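Local coordinates for 2,3-dihydroxybenzoate-AMP ligase (Bacillus subtilis, PDB 1MDB), which belongs to the ANL superfamily of AMP-binding enzymes, with a large N-terminal domain and a smaller C-terminal one, at residues 61-74 against 166-179. Numbering follows the deposited sequence.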
ATOM      1  N   ASP A  61     -10.778  24.344   2.586  1.00 28.82           N
ATOM      2  CA  ASP A  61     -11.597  25.306   1.855  1.00 30.10           C
ATOM      3  C   ASP A  61     -10.705  26.434   1.378  1.00 32.19           C
ATOM      4  O   ASP A  61     -10.685  26.783   0.192  1.00 31.32           O
ATOM      5  CB  ASP A  61     -12.682  25.910   2.746  1.00 33.38           C
ATOM      6  CG  ASP A  61     -13.890  25.024   2.883  1.00 33.68           C
ATOM      7  OD1 ASP A  61     -14.154  24.234   1.955  1.00 34.39           O
ATOM      8  OD2 ASP A  61     -14.587  25.135   3.915  1.00 38.25           O
ATOM      9  N   ARG A  62      -9.966  27.003   2.322  1.00 32.34           N
ATOM     10  CA  ARG A  62      -9.074  28.106   2.018  1.00 33.19           C
ATOM     11  C   ARG A  62      -7.984  27.735   1.020  1.00 32.80           C
ATOM     12  O   ARG A  62      -7.534  28.584   0.249  1.00 31.57           O
ATOM     13  CB  ARG A  62      -8.449  28.646   3.308  1.00 33.68           C
ATOM     14  CG  ARG A  62      -9.446  29.349   4.233  1.00 34.47           C
ATOM     15  CD  ARG A  62      -8.768  29.886   5.499  1.00 32.96           C
ATOM     16  NE  ARG A  62      -7.768  30.918   5.224  1.00 34.35           N
ATOM     17  CZ  ARG A  62      -8.051  32.154   4.817  1.00 33.92           C
ATOM     18  NH1 ARG A  62      -9.310  32.520   4.638  1.00 31.58           N
ATOM     19  NH2 ARG A  62      -7.074  33.026   4.597  1.00 31.35           N
ATOM     20  N   LEU A  63      -7.553  26.473   1.022  1.00 32.29           N
ATOM     21  CA  LEU A  63      -6.507  26.057   0.089  1.00 29.22           C
ATOM     22  C   LEU A  63      -7.103  25.823  -1.297  1.00 27.38           C
ATOM     23  O   LEU A  63      -6.505  26.179  -2.309  1.00 26.98           O
ATOM     24  CB  LEU A  63      -5.803  24.784   0.583  1.00 29.26           C
ATOM     25  CG  LEU A  63      -4.677  24.239  -0.312  1.00 28.51           C
ATOM     26  CD1 LEU A  63      -3.624  25.324  -0.531  1.00 28.54           C
ATOM     27  CD2 LEU A  63      -4.035  23.013   0.322  1.00 25.36           C
ATOM     28  N   ALA A  64      -8.287  25.230  -1.339  1.00 27.52           N
ATOM     29  CA  ALA A  64      -8.947  24.974  -2.611  1.00 29.73           C
ATOM     30  C   ALA A  64      -9.064  26.290  -3.374  1.00 30.76           C
ATOM     31  O   ALA A  64      -8.839  26.344  -4.588  1.00 30.34           O
ATOM     32  CB  ALA A  64     -10.330  24.371  -2.375  1.00 29.53           C
ATOM     33  N   ALA A  65      -9.401  27.357  -2.655  1.00 31.05           N
ATOM     34  CA  ALA A  65      -9.541  28.668  -3.277  1.00 30.67           C
ATOM     35  C   ALA A  65      -8.198  29.109  -3.827  1.00 31.18           C
ATOM     36  O   ALA A  65      -8.122  29.674  -4.920  1.00 32.69           O
ATOM     37  CB  ALA A  65     -10.069  29.684  -2.264  1.00 32.72           C
ATOM     38  N   GLY A  66      -7.131  28.843  -3.072  1.00 28.41           N
ATOM     39  CA  GLY A  66      -5.804  29.212  -3.536  1.00 28.17           C
ATOM     40  C   GLY A  66      -5.418  28.434  -4.784  1.00 27.11           C
ATOM     41  O   GLY A  66      -4.860  28.993  -5.726  1.00 27.60           O
ATOM     42  N   PHE A  67      -5.705  27.137  -4.779  1.00 28.36           N
ATOM     43  CA  PHE A  67      -5.419  26.267  -5.918  1.00 30.34           C
ATOM     44  C   PHE A  67      -6.178  26.791  -7.136  1.00 31.00           C
ATOM     45  O   PHE A  67      -5.615  26.916  -8.217  1.00 28.89           O
ATOM     46  CB  PHE A  67      -5.877  24.821  -5.633  1.00 31.53           C
ATOM     47  CG  PHE A  67      -4.921  24.007  -4.775  1.00 31.88           C
ATOM     48  CD1 PHE A  67      -5.376  22.874  -4.095  1.00 31.56           C
ATOM     49  CD2 PHE A  67      -3.573  24.339  -4.681  1.00 31.47           C
ATOM     50  CE1 PHE A  67      -4.498  22.083  -3.335  1.00 29.56           C
ATOM     51  CE2 PHE A  67      -2.682  23.552  -3.923  1.00 32.20           C
ATOM     52  CZ  PHE A  67      -3.146  22.427  -3.252  1.00 29.17           C
ATOM     53  N   GLN A  68      -7.465  27.085  -6.953  1.00 32.90           N
ATOM     54  CA  GLN A  68      -8.296  27.590  -8.044  1.00 34.80           C
ATOM     55  C   GLN A  68      -7.745  28.905  -8.574  1.00 35.47           C
ATOM     56  O   GLN A  68      -7.616  29.095  -9.781  1.00 33.41           O
ATOM     57  CB  GLN A  68      -9.732  27.806  -7.573  1.00 35.16           C
ATOM     58  CG  GLN A  68     -10.673  28.212  -8.689  1.00 38.44           C
ATOM     59  CD  GLN A  68     -12.077  28.474  -8.195  1.00 42.14           C
ATOM     60  OE1 GLN A  68     -12.321  29.434  -7.452  1.00 43.88           O
ATOM     61  NE2 GLN A  68     -13.014  27.619  -8.598  1.00 40.82           N
ATOM     62  N   LYS A  69      -7.426  29.812  -7.658  1.00 37.45           N
ATOM     63  CA  LYS A  69      -6.878  31.106  -8.034  1.00 39.50           C
ATOM     64  C   LYS A  69      -5.592  30.882  -8.813  1.00 39.38           C
ATOM     65  O   LYS A  69      -5.276  31.626  -9.736  1.00 40.51           O
ATOM     66  CB  LYS A  69      -6.596  31.942  -6.786  1.00 40.62           C
ATOM     67  CG  LYS A  69      -6.353  33.412  -7.071  1.00 44.06           C
ATOM     68  CD  LYS A  69      -6.391  34.218  -5.786  1.00 46.92           C
ATOM     69  CE  LYS A  69      -6.436  35.705  -6.074  1.00 49.13           C
ATOM     70  NZ  LYS A  69      -6.595  36.518  -4.833  1.00 52.15           N
ATOM     71  N   LEU A  70      -4.855  29.841  -8.443  1.00 38.06           N
ATOM     72  CA  LEU A  70      -3.608  29.521  -9.125  1.00 36.66           C
ATOM     73  C   LEU A  70      -3.900  29.133 -10.576  1.00 35.48           C
ATOM     74  O   LEU A  70      -3.046  29.280 -11.452  1.00 34.26           O
ATOM     75  CB  LEU A  70      -2.902  28.368  -8.409  1.00 37.23           C
ATOM     76  CG  LEU A  70      -1.466  28.044  -8.816  1.00 37.08           C
ATOM     77  CD1 LEU A  70      -0.596  29.293  -8.688  1.00 37.83           C
ATOM     78  CD2 LEU A  70      -0.935  26.930  -7.918  1.00 36.35           C
ATOM     79  N   GLY A  71      -5.107  28.637 -10.825  1.00 33.38           N
ATOM     80  CA  GLY A  71      -5.470  28.248 -12.176  1.00 31.19           C
ATOM     81  C   GLY A  71      -5.708  26.759 -12.331  1.00 31.47           C
ATOM     82  O   GLY A  71      -5.889  26.270 -13.445  1.00 28.16           O
ATOM     83  N   ILE A  72      -5.689  26.026 -11.222  1.00 31.96           N
ATOM     84  CA  ILE A  72      -5.926  24.588 -11.275  1.00 34.23           C
ATOM     85  C   ILE A  72      -7.424  24.392 -11.418  1.00 35.07           C
ATOM     86  O   ILE A  72      -8.195  24.968 -10.661  1.00 36.17           O
ATOM     87  CB  ILE A  72      -5.435  23.883  -9.994  1.00 34.71           C
ATOM     88  CG1 ILE A  72      -3.903  23.916  -9.947  1.00 32.55           C
ATOM     89  CG2 ILE A  72      -5.940  22.439  -9.965  1.00 34.45           C
ATOM     90  CD1 ILE A  72      -3.320  23.306  -8.712  1.00 34.82           C
ATOM     91  N   GLN A  73      -7.836  23.584 -12.387  1.00 35.33           N
ATOM     92  CA  GLN A  73      -9.259  23.372 -12.618  1.00 37.20           C
ATOM     93  C   GLN A  73      -9.754  21.954 -12.359  1.00 35.91           C
ATOM     94  O   GLN A  73      -8.969  21.021 -12.173  1.00 34.48           O
ATOM     95  CB  GLN A  73      -9.601  23.746 -14.058  1.00 39.35           C
ATOM     96  CG  GLN A  73      -9.077  25.099 -14.505  1.00 43.55           C
ATOM     97  CD  GLN A  73      -9.332  25.328 -15.980  1.00 46.30           C
ATOM     98  OE1 GLN A  73     -10.465  25.200 -16.446  1.00 49.62           O
ATOM     99  NE2 GLN A  73      -8.285  25.662 -16.724  1.00 47.13           N
ATOM    100  N   GLN A  74     -11.074  21.810 -12.360  1.00 33.44           N
ATOM    101  CA  GLN A  74     -11.709  20.521 -12.151  1.00 33.23           C
ATOM    102  C   GLN A  74     -11.213  19.542 -13.224  1.00 32.49           C
ATOM    103  O   GLN A  74     -11.087  19.902 -14.392  1.00 31.18           O
ATOM    104  CB  GLN A  74     -13.237  20.690 -12.213  1.00 31.29           C
ATOM    105  CG  GLN A  74     -14.032  19.418 -11.946  1.00 34.66           C
ATOM    106  CD  GLN A  74     -15.481  19.710 -11.578  1.00 37.43           C
ATOM    107  OE1 GLN A  74     -16.162  20.491 -12.248  1.00 39.75           O
ATOM    108  NE2 GLN A  74     -15.960  19.078 -10.510  1.00 38.81           N
ATOM    109  N   LEU A 166       3.558  26.546  -0.532  1.00 30.53           N
ATOM    110  CA  LEU A 166       2.221  26.040  -0.300  1.00 31.70           C
ATOM    111  C   LEU A 166       1.479  26.937   0.683  1.00 34.88           C
ATOM    112  O   LEU A 166       0.297  27.228   0.489  1.00 33.61           O
ATOM    113  CB  LEU A 166       2.281  24.621   0.269  1.00 31.18           C
ATOM    114  CG  LEU A 166       0.934  24.007   0.671  1.00 30.66           C
ATOM    115  CD1 LEU A 166       0.008  23.941  -0.538  1.00 28.33           C
ATOM    116  CD2 LEU A 166       1.166  22.604   1.237  1.00 31.16           C
ATOM    117  N   GLU A 167       2.182  27.379   1.726  1.00 36.30           N
ATOM    118  CA  GLU A 167       1.588  28.217   2.766  1.00 40.24           C
ATOM    119  C   GLU A 167       1.025  29.545   2.270  1.00 40.65           C
ATOM    120  O   GLU A 167       0.142  30.118   2.905  1.00 40.12           O
ATOM    121  CB  GLU A 167       2.605  28.492   3.880  1.00 42.50           C
ATOM    122  CG  GLU A 167       3.713  29.461   3.490  1.00 47.74           C
ATOM    123  CD  GLU A 167       4.714  29.700   4.614  1.00 50.80           C
ATOM    124  OE1 GLU A 167       5.666  30.483   4.410  1.00 52.55           O
ATOM    125  OE2 GLU A 167       4.553  29.104   5.700  1.00 52.62           O
ATOM    126  N   ASP A 168       1.526  30.035   1.141  1.00 40.38           N
ATOM    127  CA  ASP A 168       1.039  31.302   0.608  1.00 41.63           C
ATOM    128  C   ASP A 168      -0.160  31.150  -0.331  1.00 40.00           C
ATOM    129  O   ASP A 168      -0.568  32.110  -0.978  1.00 40.70           O
ATOM    130  CB  ASP A 168       2.174  32.055  -0.106  1.00 42.16           C
ATOM    131  CG  ASP A 168       3.278  32.496   0.851  1.00 44.31           C
ATOM    132  OD1 ASP A 168       2.953  32.920   1.979  1.00 46.43           O
ATOM    133  OD2 ASP A 168       4.468  32.433   0.480  1.00 44.13           O
ATOM    134  N   LEU A 169      -0.739  29.955  -0.389  1.00 37.00           N
ATOM    135  CA  LEU A 169      -1.884  29.724  -1.264  1.00 35.08           C
ATOM    136  C   LEU A 169      -3.252  29.892  -0.600  1.00 35.08           C
ATOM    137  O   LEU A 169      -4.216  30.294  -1.249  1.00 33.94           O
ATOM    138  CB  LEU A 169      -1.783  28.335  -1.902  1.00 34.95           C
ATOM    139  CG  LEU A 169      -0.701  28.216  -2.975  1.00 35.28           C
ATOM    140  CD1 LEU A 169      -0.536  26.771  -3.411  1.00 37.39           C
ATOM    141  CD2 LEU A 169      -1.083  29.091  -4.152  1.00 36.10           C
ATOM    142  N   HIS A 170      -3.342  29.590   0.687  1.00 34.07           N
ATOM    143  CA  HIS A 170      -4.605  29.722   1.394  1.00 34.31           C
ATOM    144  C   HIS A 170      -5.146  31.137   1.219  1.00 35.19           C
ATOM    145  O   HIS A 170      -4.403  32.115   1.335  1.00 34.00           O
ATOM    146  CB  HIS A 170      -4.415  29.423   2.883  1.00 34.45           C
ATOM    147  CG  HIS A 170      -3.813  28.080   3.152  1.00 34.74           C
ATOM    148  ND1 HIS A 170      -2.525  27.759   2.784  1.00 34.60           N
ATOM    149  CD2 HIS A 170      -4.331  26.968   3.729  1.00 34.34           C
ATOM    150  CE1 HIS A 170      -2.274  26.507   3.123  1.00 36.70           C
ATOM    151  NE2 HIS A 170      -3.352  26.004   3.698  1.00 36.13           N
ATOM    152  N   THR A 171      -6.441  31.232   0.948  1.00 34.84           N
ATOM    153  CA  THR A 171      -7.096  32.515   0.743  1.00 36.07           C
ATOM    154  C   THR A 171      -8.561  32.408   1.159  1.00 36.31           C
ATOM    155  O   THR A 171      -8.983  31.397   1.720  1.00 32.43           O
ATOM    156  CB  THR A 171      -7.012  32.929  -0.741  1.00 37.24           C
ATOM    157  OG1 THR A 171      -7.494  34.267  -0.905  1.00 39.20           O
ATOM    158  CG2 THR A 171      -7.841  31.991  -1.595  1.00 37.13           C
ATOM    159  N   GLU A 172      -9.332  33.456   0.883  1.00 37.24           N
ATOM    160  CA  GLU A 172     -10.748  33.473   1.225  1.00 38.57           C
ATOM    161  C   GLU A 172     -11.496  32.383   0.452  1.00 37.97           C
ATOM    162  O   GLU A 172     -11.336  32.251  -0.759  1.00 36.71           O
ATOM    163  CB  GLU A 172     -11.348  34.837   0.893  1.00 42.25           C
ATOM    164  CG  GLU A 172     -12.667  35.105   1.579  1.00 47.00           C
ATOM    165  CD  GLU A 172     -12.563  34.902   3.073  1.00 50.64           C
ATOM    166  OE1 GLU A 172     -11.523  35.289   3.649  1.00 51.72           O
ATOM    167  OE2 GLU A 172     -13.516  34.360   3.674  1.00 53.63           O
ATOM    168  N   PRO A 173     -12.323  31.585   1.151  1.00 37.15           N
ATOM    169  CA  PRO A 173     -13.085  30.512   0.508  1.00 38.21           C
ATOM    170  C   PRO A 173     -13.946  31.045  -0.631  1.00 40.26           C
ATOM    171  O   PRO A 173     -14.293  32.225  -0.656  1.00 40.32           O
ATOM    172  CB  PRO A 173     -13.929  29.961   1.652  1.00 36.09           C
ATOM    173  CG  PRO A 173     -13.065  30.195   2.845  1.00 35.53           C
ATOM    174  CD  PRO A 173     -12.566  31.595   2.604  1.00 35.71           C
ATOM    175  N   VAL A 174     -14.294  30.175  -1.570  1.00 41.31           N
ATOM    176  CA  VAL A 174     -15.120  30.576  -2.700  1.00 43.52           C
ATOM    177  C   VAL A 174     -16.084  29.470  -3.090  1.00 45.34           C
ATOM    178  O   VAL A 174     -16.010  28.361  -2.565  1.00 46.77           O
ATOM    179  CB  VAL A 174     -14.260  30.921  -3.932  1.00 42.43           C
ATOM    180  CG1 VAL A 174     -13.355  32.096  -3.622  1.00 42.17           C
ATOM    181  CG2 VAL A 174     -13.440  29.709  -4.346  1.00 43.06           C
ATOM    182  N   LYS A 175     -16.992  29.783  -4.008  1.00 47.65           N
ATOM    183  CA  LYS A 175     -17.959  28.806  -4.490  1.00 49.52           C
ATOM    184  C   LYS A 175     -17.193  27.893  -5.433  1.00 48.38           C
ATOM    185  O   LYS A 175     -16.539  28.370  -6.359  1.00 49.53           O
ATOM    186  CB  LYS A 175     -19.074  29.503  -5.269  1.00 52.16           C
ATOM    187  CG  LYS A 175     -19.605  30.768  -4.611  1.00 56.83           C
ATOM    188  CD  LYS A 175     -20.584  31.484  -5.540  1.00 59.81           C
ATOM    189  CE  LYS A 175     -21.148  32.748  -4.907  1.00 61.30           C
ATOM    190  NZ  LYS A 175     -22.160  33.382  -5.803  1.00 63.98           N
ATOM    191  N   LEU A 176     -17.251  26.589  -5.200  1.00 48.07           N
ATOM    192  CA  LEU A 176     -16.537  25.660  -6.066  1.00 47.95           C
ATOM    193  C   LEU A 176     -17.494  24.874  -6.946  1.00 47.63           C
ATOM    194  O   LEU A 176     -18.657  24.674  -6.593  1.00 46.20           O
ATOM    195  CB  LEU A 176     -15.686  24.682  -5.244  1.00 48.41           C
ATOM    196  CG  LEU A 176     -14.501  25.222  -4.437  1.00 48.35           C
ATOM    197  CD1 LEU A 176     -13.734  26.248  -5.269  1.00 47.68           C
ATOM    198  CD2 LEU A 176     -15.004  25.846  -3.150  1.00 50.06           C
ATOM    199  N   PRO A 177     -17.013  24.422  -8.114  1.00 48.42           N
ATOM    200  CA  PRO A 177     -17.849  23.651  -9.034  1.00 48.72           C
ATOM    201  C   PRO A 177     -18.397  22.431  -8.311  1.00 48.09           C
ATOM    202  O   PRO A 177     -17.827  21.987  -7.309  1.00 47.42           O
ATOM    203  CB  PRO A 177     -16.874  23.266 -10.146  1.00 49.43           C
ATOM    204  CG  PRO A 177     -15.898  24.404 -10.145  1.00 49.73           C
ATOM    205  CD  PRO A 177     -15.659  24.599  -8.669  1.00 50.53           C
ATOM    206  N   GLU A 178     -19.504  21.896  -8.812  1.00 46.81           N
ATOM    207  CA  GLU A 178     -20.099  20.722  -8.199  1.00 45.79           C
ATOM    208  C   GLU A 178     -19.244  19.493  -8.450  1.00 43.17           C
ATOM    209  O   GLU A 178     -18.797  19.258  -9.569  1.00 43.25           O
ATOM    210  CB  GLU A 178     -21.496  20.466  -8.757  1.00 48.17           C
ATOM    211  CG  GLU A 178     -22.035  19.093  -8.383  1.00 50.35           C
ATOM    212  CD  GLU A 178     -23.416  18.840  -8.937  1.00 53.04           C
ATOM    213  OE1 GLU A 178     -23.583  18.919 -10.174  1.00 56.03           O
ATOM    214  OE2 GLU A 178     -24.333  18.563  -8.136  1.00 54.36           O
ATOM    215  N   VAL A 179     -19.011  18.720  -7.397  1.00 40.10           N
ATOM    216  CA  VAL A 179     -18.237  17.498  -7.504  1.00 37.54           C
ATOM    217  C   VAL A 179     -19.215  16.360  -7.246  1.00 37.08           C
ATOM    218  O   VAL A 179     -19.889  16.339  -6.219  1.00 36.19           O
ATOM    219  CB  VAL A 179     -17.109  17.425  -6.448  1.00 36.17           C
ATOM    220  CG1 VAL A 179     -16.328  16.138  -6.627  1.00 34.51           C
ATOM    221  CG2 VAL A 179     -16.184  18.625  -6.572  1.00 34.75           C
TER
HETATM  222  O   HOH W   1     -12.989  27.424  -1.362  1.00 29.41           O
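Packing is tightest where the loop at L169-T171 crosses helix 61-70 at R62, A65 and G66. T171 N donates to R62 O over 2.9 Å, and the same carbonyl also takes a weak bond from G66 N within the helix. G66, having no side chain, lets L169 O approach its CA to 3.0 Å, a CA-H...O contact. T171 CG2 lies 3.3 Å from A65 CB, tighter than usual van der Waals contact; with OG1 anti to the backbone N (chi1 -172°), the methyl is the branch turned onto the helix. On the buried flank, L63 CD1 sits over one face of the H170 ring, 4.2 Å from its centroid and 15° off the normal, while H170 NE2 is hydrogen-bonded to E90.

Toward solvent the grip loosens. T171 O lies over one face of the R62 guanidinium, and E172 OE1 meets its edge in plane, but the salt bridge to NH1 is long at 3.7 Å. A water bridges D61 O and V174 N. One firm bond remains farther along: Q74 NE2 to E178 O, 3.0 Å and nearly straight (172°).

At the inner side, L169 CD1 approaches F67 CE2 to 3.9 Å. The F67 ring continues onto A94, L95 and L98 of helix 86-98 and I155 of strand 154-157, placing the loop after strand 164-165 across the outer side of helix 53-70.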